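Local coordinates for microcin B17-processing protein McbD (Escherichia coli str. K-12 substr. MG1655, PDB 6GRH), which takes part, as a YcaO-family protein, in processing the inactive microcin B17 precursor McbA into the active peptide antibiotic, at residues E[267-270]-E[271-274]. The protein carries 1 engineered substitution. Residues are numbered along the deposited sequence; the frame is centred on the assembly and turned at random.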
loop_
_atom_site.group_PDB
_atom_site.type_symbol
_atom_site.label_atom_id
_atom_site.label_comp_id
_atom_site.label_asym_id
_atom_site.label_seq_id
_atom_site.Cartn_x
_atom_site.Cartn_y
_atom_site.Cartn_z
ATOM N N ILE E 267 15.545 28.281 -19.957
ATOM C CA ILE E 267 15.368 27.801 -18.596
ATOM C C ILE E 267 16.640 27.179 -17.997
ATOM O O ILE E 267 16.895 27.369 -16.804
ATOM C CB ILE E 267 14.127 26.879 -18.458
ATOM C CG1 ILE E 267 13.633 26.893 -17.017
ATOM C CG2 ILE E 267 14.410 25.467 -18.936
ATOM C CD1 ILE E 267 13.102 28.236 -16.581
ATOM N N CYS E 268 17.445 26.478 -18.805
ATOM C CA CYS E 268 18.720 25.928 -18.301
ATOM C C CYS E 268 19.655 27.025 -17.836
ATOM O O CYS E 268 20.191 26.962 -16.731
ATOM C CB CYS E 268 19.411 25.044 -19.334
ATOM S SG CYS E 268 18.496 23.487 -19.563
ATOM N N LEU E 269 19.831 28.057 -18.662
ATOM C CA LEU E 269 20.654 29.185 -18.242
ATOM C C LEU E 269 20.027 29.949 -17.073
ATOM O O LEU E 269 20.732 30.314 -16.141
ATOM C CB LEU E 269 20.958 30.121 -19.405
ATOM C CG LEU E 269 21.885 31.298 -19.109
ATOM C CD1 LEU E 269 23.142 30.910 -18.340
ATOM C CD2 LEU E 269 22.251 31.930 -20.441
ATOM N N HIS E 270 18.712 30.142 -17.085
ATOM C CA HIS E 270 18.023 30.805 -15.954
ATOM C C HIS E 270 18.295 30.072 -14.631
ATOM O O HIS E 270 18.600 30.713 -13.633
ATOM C CB HIS E 270 16.505 30.895 -16.192
ATOM C CG HIS E 270 15.762 31.553 -15.078
ATOM N ND1 HIS E 270 15.647 32.921 -14.968
ATOM C CD2 HIS E 270 15.122 31.031 -14.005
ATOM C CE1 HIS E 270 14.954 33.213 -13.883
ATOM N NE2 HIS E 270 14.631 32.083 -13.275
ATOM N N ASN E 271 18.221 28.743 -14.663
ATOM C CA ASN E 271 18.400 27.926 -13.471
ATOM C C ASN E 271 19.847 27.865 -12.991
ATOM O O ASN E 271 20.097 27.810 -11.775
ATOM C CB ASN E 271 17.881 26.511 -13.702
ATOM C CG ASN E 271 16.365 26.436 -13.650
ATOM O OD1 ASN E 271 15.699 27.321 -13.106
ATOM N ND2 ASN E 271 15.821 25.375 -14.196
ATOM N N PHE E 272 20.768 27.867 -13.952
ATOM C CA PHE E 272 22.193 28.066 -13.678
ATOM C C PHE E 272 22.399 29.398 -12.919
ATOM O O PHE E 272 23.039 29.427 -11.844
ATOM C CB PHE E 272 22.993 28.020 -14.993
ATOM C CG PHE E 272 24.474 28.099 -14.797
ATOM C CD1 PHE E 272 25.100 29.328 -14.654
ATOM C CD2 PHE E 272 25.233 26.936 -14.689
ATOM C CE1 PHE E 272 26.476 29.404 -14.433
ATOM C CE2 PHE E 272 26.606 27.008 -14.474
ATOM C CZ PHE E 272 27.224 28.238 -14.340
ATOM N N LEU E 273 21.807 30.480 -13.428
ATOM C CA LEU E 273 21.993 31.807 -12.817
ATOM C C LEU E 273 21.327 32.015 -11.446
ATOM O O LEU E 273 21.882 32.706 -10.611
ATOM C CB LEU E 273 21.568 32.927 -13.781
ATOM C CG LEU E 273 22.359 33.047 -15.088
ATOM C CD1 LEU E 273 21.597 33.930 -16.065
ATOM C CD2 LEU E 273 23.755 33.607 -14.842
ATOM N N ILE E 274 20.158 31.432 -11.204
ATOM C CA ILE E 274 19.504 31.552 -9.881
ATOM C C ILE E 274 20.039 30.507 -8.895
ATOM O O ILE E 274 19.874 30.646 -7.684
ATOM C CB ILE E 274 17.958 31.491 -9.959
ATOM C CG1 ILE E 274 17.455 30.119 -10.428
ATOM C CG2 ILE E 274 17.444 32.591 -10.870
ATOM C CD1 ILE E 274 15.999 29.872 -10.116
#
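Ile267 and Asn271 sit one turn apart near the C-terminal end of the alpha-helix 251-275, within the YcaO region of McbD. Four successive i to i+4 backbone bonds hold this part of the helix. The first runs from Asn271 N to Ile267 O at 2.9 Å. The Asn271 side chain folds back over the same carbonyl: its CG lies beside the backbone N, chi1 -76°, and comes 3.3 Å from Ile267 O. Asn271 ND2 is badly angled for a bond to Ile267 O, though 3.5 Å away; it also lies 3.9 Å from Ile267 CG1.

Cys268 contributes its backbone, accepting from Phe272 N. Leu269 accepts from Leu273 N, and here the side chains meet as well. Leu269 CD1 packs against Leu273 CG at 4.0 Å. Leu269 CD1 also comes within 4.4 Å of Phe272 CB, a looser touch. Met291 of helix 285-292 packs on both Leu269 and Phe272, so this side of the helix packs on helix 285-292.

His270 faces a subunit boundary. Its NE2 is hydrogen-bonded to Glu5 of a McbC chain, which probably fixes the ring's rotation, while Gly65 of a second McbC chain packs on His270 and Ile267. Asn271 and Ile274 pack on Ser7 and Glu5, respectively, of the first of these chains. The imidazole and the Asn271 amide are turned 61° apart. Ile274 N closes the set of backbone bonds at His270 O. Ile274 CG2 makes a CH-pi contact over one face of the His270 ring, 4.1 Å from its centroid and displaced toward NE2.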